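Local coordinates for protein phiAB6 tailspike (Unidentified phage, PDB 5JS4) that probably binds and cleaves the exopolysaccharide of Acinetobacter baumannii, as a trimeric beta-helical tailspike of a bacteriophage, at residues I678-Y681 / A682-T686; H556-S559 / S560-T563. One frame throughout, in Å; residues are numbered along the deposited sequence.

Contact 1. Residues I678-Y681 / A682-T686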
loop_
_atom_site.group_PDB
_atom_site.type_symbol
_atom_site.label_atom_id
_atom_site.label_comp_id
_atom_site.label_asym_id
_atom_site.label_seq_id
_atom_site.Cartn_x
_atom_site.Cartn_y
_atom_site.Cartn_z
ATOM N N ILE A 678 -57.665 -0.158 -25.580
ATOM C CA ILE A 678 -57.686 1.166 -26.199
ATOM C C ILE A 678 -56.442 1.258 -27.078
ATOM O O ILE A 678 -55.318 1.111 -26.601
ATOM C CB ILE A 678 -57.684 2.290 -25.140
ATOM C CG1 ILE A 678 -58.908 2.167 -24.229
ATOM C CG2 ILE A 678 -57.672 3.657 -25.818
ATOM C CD1 ILE A 678 -58.865 3.055 -23.006
ATOM N N GLU A 679 -56.646 1.493 -28.370
ATOM C CA GLU A 679 -55.542 1.528 -29.321
ATOM C C GLU A 679 -54.853 2.891 -29.352
ATOM O O GLU A 679 -55.443 3.901 -28.983
ATOM C CB GLU A 679 -56.048 1.140 -30.713
ATOM C CG GLU A 679 -56.598 -0.281 -30.747
ATOM C CD GLU A 679 -56.750 -0.839 -32.147
ATOM O OE1 GLU A 679 -57.475 -0.221 -32.962
ATOM O OE2 GLU A 679 -56.157 -1.908 -32.425
ATOM N N THR A 680 -53.592 2.897 -29.774
ATOM C CA THR A 680 -52.836 4.140 -29.979
ATOM C C THR A 680 -53.106 4.730 -31.361
ATOM O O THR A 680 -53.092 5.947 -31.539
ATOM C CB THR A 680 -51.325 3.897 -29.854
ATOM O OG1 THR A 680 -50.963 2.744 -30.625
ATOM C CG2 THR A 680 -50.932 3.685 -28.394
ATOM N N TYR A 681 -53.290 3.843 -32.332
ATOM C CA TYR A 681 -53.717 4.180 -33.693
ATOM C C TYR A 681 -54.560 3.009 -34.191
ATOM O O TYR A 681 -54.492 1.912 -33.635
ATOM C CB TYR A 681 -52.513 4.417 -34.615
ATOM C CG TYR A 681 -51.507 3.285 -34.640
ATOM C CD1 TYR A 681 -51.675 2.190 -35.483
ATOM C CD2 TYR A 681 -50.383 3.310 -33.820
ATOM C CE1 TYR A 681 -50.760 1.152 -35.502
ATOM C CE2 TYR A 681 -49.464 2.273 -33.828
ATOM C CZ TYR A 681 -49.654 1.198 -34.669
ATOM O OH TYR A 681 -48.746 0.166 -34.683
ATOM N N ALA A 682 -55.346 3.232 -35.238
ATOM C CA ALA A 682 -56.256 2.206 -35.749
ATOM C C ALA A 682 -55.510 0.916 -36.088
ATOM O O ALA A 682 -54.626 0.913 -36.940
ATOM C CB ALA A 682 -56.997 2.725 -36.972
ATOM N N GLY A 683 -55.866 -0.171 -35.405
ATOM C CA GLY A 683 -55.247 -1.478 -35.623
ATOM C C GLY A 683 -54.000 -1.768 -34.798
ATOM O O GLY A 683 -53.430 -2.853 -34.906
ATOM N N SER A 684 -53.580 -0.819 -33.961
ATOM C CA SER A 684 -52.328 -0.957 -33.211
ATOM C C SER A 684 -52.310 -2.223 -32.355
ATOM O O SER A 684 -51.287 -2.903 -32.267
ATOM C CB SER A 684 -52.072 0.269 -32.331
ATOM O OG SER A 684 -52.963 0.338 -31.227
ATOM N N TRP A 685 -53.442 -2.528 -31.729
ATOM C CA TRP A 685 -53.530 -3.703 -30.866
ATOM C C TRP A 685 -53.811 -4.958 -31.683
ATOM O O TRP A 685 -53.106 -5.961 -31.569
ATOM C CB TRP A 685 -54.609 -3.520 -29.797
ATOM C CG TRP A 685 -54.732 -4.731 -28.922
ATOM C CD1 TRP A 685 -55.696 -5.690 -28.983
ATOM C CD2 TRP A 685 -53.826 -5.130 -27.888
ATOM N NE1 TRP A 685 -55.455 -6.659 -28.039
ATOM C CE2 TRP A 685 -54.310 -6.341 -27.358
ATOM C CE3 TRP A 685 -52.654 -4.581 -27.357
ATOM C CZ2 TRP A 685 -53.673 -7.000 -26.310
ATOM C CZ3 TRP A 685 -52.018 -5.242 -26.320
ATOM C CH2 TRP A 685 -52.530 -6.438 -25.812
ATOM N N THR A 686 -54.849 -4.893 -32.508
ATOM C CA THR A 686 -55.253 -6.025 -33.334
ATOM C C THR A 686 -54.075 -6.596 -34.120
ATOM O O THR A 686 -53.864 -7.811 -34.141
ATOM C CB THR A 686 -56.394 -5.598 -34.274
ATOM O OG1 THR A 686 -57.510 -5.188 -33.475
ATOM C CG2 THR A 686 -56.814 -6.733 -35.209
HETATM O O HOH W 1 -58.383 -2.782 -34.204
#

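Contact 2. Residues H556-S559 / S560-T563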
loop_
_atom_site.group_PDB
_atom_site.type_symbol
_atom_site.label_atom_id
_atom_site.label_comp_id
_atom_site.label_asym_id
_atom_site.label_seq_id
_atom_site.Cartn_x
_atom_site.Cartn_y
_atom_site.Cartn_z
ATOM N N HIS A 556 -24.468 3.934 -13.753
ATOM C CA HIS A 556 -23.349 3.846 -14.685
ATOM C C HIS A 556 -22.172 4.676 -14.187
ATOM O O HIS A 556 -22.360 5.679 -13.504
ATOM C CB HIS A 556 -23.749 4.385 -16.057
ATOM C CG HIS A 556 -24.974 3.750 -16.627
ATOM N ND1 HIS A 556 -24.976 2.479 -17.157
ATOM C CD2 HIS A 556 -26.234 4.221 -16.775
ATOM C CE1 HIS A 556 -26.188 2.190 -17.595
ATOM N NE2 HIS A 556 -26.970 3.230 -17.372
ATOM N N ILE A 557 -20.963 4.276 -14.565
ATOM C CA ILE A 557 -19.776 5.085 -14.286
ATOM C C ILE A 557 -19.878 6.406 -15.056
ATOM O O ILE A 557 -19.642 7.478 -14.501
ATOM C CB ILE A 557 -18.471 4.326 -14.616
ATOM C CG1 ILE A 557 -18.312 3.130 -13.667
ATOM C CG2 ILE A 557 -17.261 5.244 -14.491
ATOM C CD1 ILE A 557 -17.189 2.180 -14.028
ATOM N N SER A 558 -20.251 6.321 -16.330
ATOM C CA SER A 558 -20.515 7.512 -17.136
ATOM C C SER A 558 -21.753 8.255 -16.647
ATOM O O SER A 558 -22.812 7.655 -16.481
ATOM C CB SER A 558 -20.718 7.124 -18.597
ATOM O OG SER A 558 -21.193 8.228 -19.349
ATOM N N SER A 559 -21.626 9.563 -16.442
ATOM C CA SER A 559 -22.759 10.389 -16.028
ATOM C C SER A 559 -23.740 10.676 -17.171
ATOM O O SER A 559 -24.859 11.121 -16.921
ATOM C CB SER A 559 -22.264 11.711 -15.437
ATOM O OG SER A 559 -21.547 12.458 -16.404
ATOM N N SER A 560 -23.328 10.432 -18.415
ATOM C CA SER A 560 -24.174 10.731 -19.574
ATOM C C SER A 560 -25.009 9.536 -20.050
ATOM O O SER A 560 -26.018 9.720 -20.722
ATOM C CB SER A 560 -23.333 11.281 -20.730
ATOM O OG SER A 560 -22.414 10.321 -21.208
ATOM N N THR A 561 -24.592 8.320 -19.709
ATOM C CA THR A 561 -25.322 7.122 -20.116
ATOM C C THR A 561 -26.663 7.049 -19.387
ATOM O O THR A 561 -26.717 7.201 -18.168
ATOM C CB THR A 561 -24.493 5.858 -19.834
ATOM O OG1 THR A 561 -23.244 5.955 -20.526
ATOM C CG2 THR A 561 -25.223 4.600 -20.287
ATOM N N VAL A 562 -27.735 6.819 -20.141
ATOM C CA VAL A 562 -29.095 6.826 -19.587
ATOM C C VAL A 562 -29.888 5.561 -19.928
ATOM O O VAL A 562 -31.120 5.560 -19.898
ATOM C CB VAL A 562 -29.883 8.084 -20.021
ATOM C CG1 VAL A 562 -29.289 9.324 -19.373
ATOM C CG2 VAL A 562 -29.922 8.222 -21.540
ATOM N N THR A 563 -29.181 4.480 -20.236
ATOM C CA THR A 563 -29.818 3.184 -20.413
ATOM C C THR A 563 -30.159 2.607 -19.042
ATOM O O THR A 563 -29.599 3.031 -18.032
ATOM C CB THR A 563 -28.882 2.188 -21.116
ATOM O OG1 THR A 563 -27.677 2.054 -20.358
ATOM C CG2 THR A 563 -28.540 2.665 -22.522
HETATM O O HOH W 2 -20.473 8.310 -21.851
#

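Contact 1. Residues I678-Y681 / A682-T686
Glu679 reaches over a type II beta turn, Tyr681 to Ser684, and accepts backbone amides at the start of helix 684-688, where Gly683 holds the N-cap position. Its CB lies 3.2 Å from Ser684 OG. With CG beside the backbone N (chi1 -62°), the chain extends past the serine, and CG passes Trp685 CB at 3.9 Å before the carboxylate opens over the first helical turn. Glu679 OE1 accepts Gly683 N at 2.9 Å, from well above the carboxylate plane. Glu679 OE2 takes two backbone N-H groups, Trp685 N at 2.9 Å on its anti side but tilted out of the carboxylate plane, and Thr686 N, a longer but straighter bond (167°) nearly along the C-O axis. Three amides of the helix start thus share one carboxylate, whose negative charge probably suits the helix dipole. A water donates weakly to OE2 and also bonds Thr686 OG1. The turn closes through Ser684 N to Tyr681 O. Ser684 OG accepts Thr680 N and bonds the backbone O of Glu690, tying the turn to strand 690-699. Leu665 of the second subunit packs on Glu679. Ser684 CB sits over the ring face of Tyr681, a CH-pi contact 3.4 Å from the centroid and 8° off its normal.

Contact 2. Residues H556-S559 / S560-T563
The imidazole of His556 donates through NE2 to the backbone O of Thr563 at 2.7 Å, linking the end of strand 551-556 to Thr563 within the following loop. The bond is nearly straight (168°), and the acceptor lies in the ring plane, although the donor stands 38° above the carbonyl plane of Thr563. Thr561 covers one ring face: its CG2, turned anti to the backbone N, sits over the centre in a CH-pi contact 3.5 Å from the centroid. In-plane bond and methyl together restrict the rotation of the imidazole. Thr561 O is satisfied by Gln579 NE2 of the third subunit. Farther round the loop, Ser558 OG accepts Ser560 N at 3.2 Å and bonds a water at 2.6 Å. It may also donate weakly to Thr561 OG1, although another acceptor competes for the same proton. The water also bonds Ser560 OG, spanning the two serine hydroxyls at the surface of the loop. The loop joins strand 551-556 to strand 566-573, an edge strand, within this chain, of an antiparallel sheet. At the end of strand 551-556, His556 pairs in parallel with a strand of the second subunit, so the beta structure continues across the trimer interface, while Val570 of the third subunit packs against the histidine.

Contact 2 comes first along the chain and contact 1 more than a hundred residues later. Their centres lie 34 Å apart and their nearest atoms about 22 Å, without touching. They share no strand: 556-563 links strand 551-556, beyond the parallel beta-helix coils, to the antiparallel sheet that begins with 566-573, whereas 678-686 links strand 672-678 to strand 690-699 through the short helix 684-688, in the other antiparallel sheet of the C-terminal part. Both lie on the same side of the chain's centre and both meet the second subunit, and contact 2 also the third, so these two connections face trimer interfaces at separate levels of the elongated spike.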